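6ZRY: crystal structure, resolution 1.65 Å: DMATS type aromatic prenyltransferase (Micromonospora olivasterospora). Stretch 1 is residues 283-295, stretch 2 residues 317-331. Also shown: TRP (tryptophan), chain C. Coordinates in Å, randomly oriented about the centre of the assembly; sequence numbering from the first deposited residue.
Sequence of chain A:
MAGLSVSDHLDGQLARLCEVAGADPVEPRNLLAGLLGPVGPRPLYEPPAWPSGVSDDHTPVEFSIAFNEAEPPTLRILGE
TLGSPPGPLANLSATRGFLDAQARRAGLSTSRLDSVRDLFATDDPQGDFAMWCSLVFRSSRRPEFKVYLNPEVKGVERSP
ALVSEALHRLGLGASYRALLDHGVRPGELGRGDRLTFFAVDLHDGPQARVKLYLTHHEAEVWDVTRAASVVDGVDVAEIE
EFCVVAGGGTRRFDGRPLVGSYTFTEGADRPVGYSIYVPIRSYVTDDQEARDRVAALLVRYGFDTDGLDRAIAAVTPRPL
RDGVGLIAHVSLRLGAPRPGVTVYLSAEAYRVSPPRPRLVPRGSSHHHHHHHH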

# COMPACT_ATOMS: atom_id res chain seq x y z
N TYR A 283 6.12 16.59 -1.75
CA TYR A 283 7.36 17.28 -1.31
C TYR A 283 8.30 17.54 -2.48
O TYR A 283 9.46 17.82 -2.22
CB TYR A 283 7.99 16.44 -0.18
CG TYR A 283 7.06 16.35 1.01
CD1 TYR A 283 6.88 17.42 1.86
CD2 TYR A 283 6.25 15.22 1.21
CE1 TYR A 283 6.01 17.37 2.93
CE2 TYR A 283 5.37 15.15 2.28
CZ TYR A 283 5.24 16.23 3.14
OH TYR A 283 4.36 16.18 4.19
N VAL A 284 7.79 17.51 -3.70
CA VAL A 284 8.58 17.76 -4.93
C VAL A 284 7.82 18.74 -5.83
O VAL A 284 6.61 18.92 -5.63
CB VAL A 284 8.86 16.45 -5.68
CG1 VAL A 284 9.75 15.50 -4.89
CG2 VAL A 284 7.56 15.76 -6.10
N THR A 285 8.52 19.30 -6.82
CA THR A 285 7.93 20.16 -7.87
C THR A 285 7.24 19.28 -8.91
O THR A 285 6.22 19.72 -9.47
CB THR A 285 8.98 21.09 -8.47
OG1 THR A 285 10.11 20.32 -8.91
CG2 THR A 285 9.41 22.13 -7.47
N ASP A 286 7.77 18.09 -9.15
CA ASP A 286 7.38 17.25 -10.29
C ASP A 286 8.04 15.87 -10.17
O ASP A 286 8.87 15.70 -9.32
CB ASP A 286 7.77 17.95 -11.60
CG ASP A 286 9.24 18.27 -11.68
OD1 ASP A 286 10.03 17.33 -11.78
OD2 ASP A 286 9.57 19.45 -11.62
N ASP A 287 7.68 14.98 -11.07
CA ASP A 287 8.14 13.58 -11.08
C ASP A 287 9.60 13.48 -11.52
O ASP A 287 10.19 12.45 -11.22
CB ASP A 287 7.18 12.76 -11.92
CG ASP A 287 5.97 12.41 -11.06
OD1 ASP A 287 6.22 11.78 -9.97
OD2 ASP A 287 4.83 12.76 -11.48
N GLN A 288 10.16 14.46 -12.22
CA GLN A 288 11.62 14.45 -12.52
C GLN A 288 12.35 14.58 -11.19
O GLN A 288 13.25 13.76 -10.90
CB GLN A 288 12.05 15.54 -13.47
CG GLN A 288 13.53 15.42 -13.86
CD GLN A 288 13.84 14.17 -14.63
OE1 GLN A 288 13.36 13.97 -15.75
NE2 GLN A 288 14.60 13.28 -14.03
N GLU A 289 11.94 15.54 -10.38
CA GLU A 289 12.57 15.71 -9.05
C GLU A 289 12.34 14.46 -8.20
O GLU A 289 13.31 13.98 -7.53
CB GLU A 289 12.07 16.94 -8.32
CG GLU A 289 12.89 17.18 -7.07
CD GLU A 289 12.53 18.40 -6.25
OE1 GLU A 289 11.39 18.83 -6.32
OE2 GLU A 289 13.45 18.91 -5.54
N ALA A 290 11.12 13.91 -8.20
CA ALA A 290 10.86 12.70 -7.39
C ALA A 290 11.75 11.57 -7.92
O ALA A 290 12.30 10.85 -7.13
CB ALA A 290 9.36 12.28 -7.43
N ARG A 291 11.85 11.42 -9.23
CA ARG A 291 12.63 10.29 -9.81
C ARG A 291 14.10 10.45 -9.36
O ARG A 291 14.72 9.46 -9.01
CB ARG A 291 12.50 10.22 -11.34
CG ARG A 291 13.44 9.19 -11.97
CD ARG A 291 14.80 9.78 -12.31
NE ARG A 291 15.77 8.77 -12.70
CZ ARG A 291 17.10 8.92 -12.65
NH1 ARG A 291 17.63 10.04 -12.20
NH2 ARG A 291 17.88 7.93 -13.03
N ASP A 292 14.60 11.67 -9.39
CA ASP A 292 16.01 11.99 -9.01
C ASP A 292 16.26 11.63 -7.55
O ASP A 292 17.32 11.08 -7.28
CB ASP A 292 16.36 13.43 -9.38
CG ASP A 292 16.43 13.64 -10.89
OD1 ASP A 292 16.50 12.62 -11.66
OD2 ASP A 292 16.41 14.80 -11.30
N ARG A 293 15.31 11.89 -6.65
CA ARG A 293 15.47 11.57 -5.22
C ARG A 293 15.46 10.07 -5.03
O ARG A 293 16.27 9.56 -4.28
CB ARG A 293 14.37 12.21 -4.38
CG ARG A 293 14.41 13.72 -4.42
CD ARG A 293 13.54 14.30 -3.36
NE ARG A 293 13.48 15.74 -3.42
CZ ARG A 293 12.57 16.49 -2.79
NH1 ARG A 293 11.61 15.94 -2.06
NH2 ARG A 293 12.57 17.79 -2.97
N VAL A 294 14.53 9.38 -5.67
CA VAL A 294 14.39 7.93 -5.52
C VAL A 294 15.63 7.26 -6.10
O VAL A 294 16.14 6.38 -5.48
CB VAL A 294 13.10 7.41 -6.17
CG1 VAL A 294 13.06 5.89 -6.15
CG2 VAL A 294 11.87 8.01 -5.49
N ALA A 295 16.11 7.72 -7.26
CA ALA A 295 17.38 7.23 -7.84
C ALA A 295 18.54 7.40 -6.85
O ALA A 295 19.35 6.45 -6.70
CB ALA A 295 17.64 7.92 -9.15
N PRO A 317 4.86 7.29 -20.84
CA PRO A 317 5.93 7.92 -21.61
C PRO A 317 5.98 9.44 -21.44
O PRO A 317 6.80 10.08 -22.08
CB PRO A 317 5.48 7.54 -23.04
CG PRO A 317 4.02 7.68 -22.99
CD PRO A 317 3.62 7.15 -21.62
N ARG A 318 5.12 10.03 -20.61
CA ARG A 318 5.03 11.50 -20.49
C ARG A 318 6.34 12.05 -19.93
O ARG A 318 7.07 11.33 -19.25
CB ARG A 318 3.89 11.93 -19.60
CG ARG A 318 4.09 11.69 -18.11
CD ARG A 318 3.13 12.62 -17.41
NE ARG A 318 2.92 12.35 -16.00
CZ ARG A 318 3.68 12.84 -15.03
NH1 ARG A 318 4.77 13.54 -15.32
NH2 ARG A 318 3.35 12.61 -13.76
N PRO A 319 6.69 13.31 -20.25
CA PRO A 319 7.85 13.95 -19.63
C PRO A 319 7.63 13.99 -18.12
O PRO A 319 6.54 14.32 -17.73
CB PRO A 319 7.85 15.36 -20.23
CG PRO A 319 7.16 15.18 -21.57
CD PRO A 319 6.05 14.18 -21.26
N LEU A 320 8.62 13.64 -17.33
CA LEU A 320 8.45 13.59 -15.85
C LEU A 320 8.23 15.00 -15.32
O LEU A 320 7.45 15.16 -14.37
CB LEU A 320 9.66 12.91 -15.23
CG LEU A 320 9.82 11.45 -15.60
CD1 LEU A 320 10.94 10.85 -14.83
CD2 LEU A 320 8.53 10.68 -15.35
N ARG A 321 8.85 16.01 -15.95
CA ARG A 321 8.68 17.43 -15.58
C ARG A 321 7.23 17.91 -15.72
O ARG A 321 6.91 18.90 -15.10
CB ARG A 321 9.56 18.31 -16.46
CG ARG A 321 11.01 18.31 -16.01
CD ARG A 321 11.19 18.96 -14.65
NE ARG A 321 12.60 19.19 -14.34
CZ ARG A 321 13.08 19.42 -13.12
NH1 ARG A 321 12.27 19.46 -12.07
NH2 ARG A 321 14.37 19.62 -12.95
N ASP A 322 6.41 17.24 -16.54
CA ASP A 322 5.08 17.74 -16.96
C ASP A 322 4.02 17.42 -15.92
O ASP A 322 2.89 17.76 -16.16
CB ASP A 322 4.67 17.14 -18.32
CG ASP A 322 5.37 17.77 -19.52
OD1 ASP A 322 6.25 18.61 -19.32
OD2 ASP A 322 5.01 17.40 -20.65
N GLY A 323 4.37 16.79 -14.80
CA GLY A 323 3.39 16.56 -13.72
C GLY A 323 4.05 16.11 -12.45
O GLY A 323 5.26 16.05 -12.40
N VAL A 324 3.25 15.79 -11.47
CA VAL A 324 3.67 15.32 -10.15
C VAL A 324 2.70 14.20 -9.78
O VAL A 324 1.60 14.14 -10.40
CB VAL A 324 3.67 16.49 -9.15
CG1 VAL A 324 2.28 16.89 -8.69
CG2 VAL A 324 4.55 16.19 -7.95
N GLY A 325 3.12 13.29 -8.90
CA GLY A 325 2.24 12.23 -8.37
C GLY A 325 2.33 10.91 -9.14
O GLY A 325 1.68 9.96 -8.71
N LEU A 326 3.08 10.83 -10.25
CA LEU A 326 3.39 9.52 -10.85
C LEU A 326 4.09 8.69 -9.79
O LEU A 326 3.64 7.58 -9.49
CB LEU A 326 4.27 9.64 -12.10
CG LEU A 326 4.83 8.31 -12.59
CD1 LEU A 326 3.73 7.38 -13.06
CD2 LEU A 326 5.85 8.52 -13.67
N ILE A 327 5.16 9.24 -9.21
CA ILE A 327 5.84 8.60 -8.06
C ILE A 327 5.07 9.05 -6.80
O ILE A 327 5.29 10.15 -6.33
CB ILE A 327 7.34 8.93 -8.02
CG1 ILE A 327 8.00 8.60 -9.36
CG2 ILE A 327 8.00 8.20 -6.85
CD1 ILE A 327 9.46 8.98 -9.44
N ALA A 328 4.14 8.22 -6.35
CA ALA A 328 3.16 8.60 -5.33
C ALA A 328 3.79 8.53 -3.93
O ALA A 328 3.49 9.38 -3.07
CB ALA A 328 1.96 7.68 -5.43
N HIS A 329 4.57 7.50 -3.72
CA HIS A 329 5.24 7.17 -2.45
C HIS A 329 6.60 6.54 -2.74
O HIS A 329 6.80 5.96 -3.83
CB HIS A 329 4.44 6.20 -1.60
CG HIS A 329 3.02 6.56 -1.37
ND1 HIS A 329 2.62 7.19 -0.23
CD2 HIS A 329 1.91 6.32 -2.09
CE1 HIS A 329 1.29 7.34 -0.26
NE2 HIS A 329 0.84 6.84 -1.40
N VAL A 330 7.49 6.61 -1.76
CA VAL A 330 8.69 5.75 -1.74
C VAL A 330 8.86 5.26 -0.31
O VAL A 330 8.56 6.05 0.63
CB VAL A 330 9.95 6.48 -2.26
CG1 VAL A 330 10.31 7.66 -1.40
CG2 VAL A 330 11.12 5.51 -2.39
N SER A 331 9.25 4.02 -0.15
CA SER A 331 9.29 3.37 1.18
C SER A 331 10.61 2.64 1.39
O SER A 331 11.19 2.13 0.44
CB SER A 331 8.09 2.46 1.40
OG SER A 331 8.26 1.22 0.71
N TRP C . -3.70 6.94 -1.98
CA TRP C . -3.84 6.71 -0.50
C TRP C . -2.86 7.61 0.25
O TRP C . -2.97 7.74 1.48
CB TRP C . -3.64 5.22 -0.15
CG TRP C . -2.29 4.67 -0.46
CD1 TRP C . -1.85 4.19 -1.66
CD2 TRP C . -1.19 4.52 0.46
NE1 TRP C . -0.55 3.77 -1.56
CE2 TRP C . -0.12 3.95 -0.27
CE3 TRP C . -1.00 4.80 1.82
CZ2 TRP C . 1.12 3.67 0.32
CZ3 TRP C . 0.22 4.53 2.40
CH2 TRP C . 1.26 3.96 1.66
OXT TRP C . -1.95 8.21 -0.36
O HOH W 1 5.65 12.60 -7.49
O HOH W 2 11.19 15.23 -17.56

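Read along stretch 2, this contact is organised around the first turn of a helix, and above all around the buried carboxylate of D287. R318 comes first: its CA-to-CB bond points sideways, but the extended side chain carries NH2 to 2.7 Å from D287 OD2, a salt bridge made at the edge of the guanidinium, while NH1 donates to the backbone oxygens of P319 and L320 and so braces its own loop.

L320 packs CB against Q288 N (3.4 Å) and CD1 against R291 CB (3.9 Å), leucine covering the helix flank. R321 starts out pointing away, then folds back through two m rotamers; its NH1 reaches D286 OD2 at 2.7 Å in a second salt bridge, and Q288 CB lies over one guanidinium face. The partner is doubly employed, since D286 OD1 caps the helix by accepting from E289 N (3.0 Å). Water 2 links R321 N to Q288 OE1.

G323 contributes backbone: its O accepts from D287 N at 3.0 Å. A CB here would be crowded by R318 NH2, so glycine leaves room for the arginine. V324 then sets CG2 3.6 Å from V284 CG2, a small apolar patch beside the charges. G325 has a positive phi, which favours glycine, and its N donates to water 1, which in turn donates to D287 OD1 and I327 O.

At the next two residues the backbone meets the carboxylate directly: L326 N donates to D287 OD2 (2.9 Å) and I327 N to D287 OD1 (2.9 Å, nearly linear). Amides, water and arginine thus pay for burying the aspartate.

Beyond this polar knot the contact turns apolar. I327 places CD1 3.9 Å from A290 CB, where the small alanine admits it, and CG2 4.1 Å from V294 CG2. A328 and H329 point away; V330 turns back, its CG2 4.1 Å from V294 CG2.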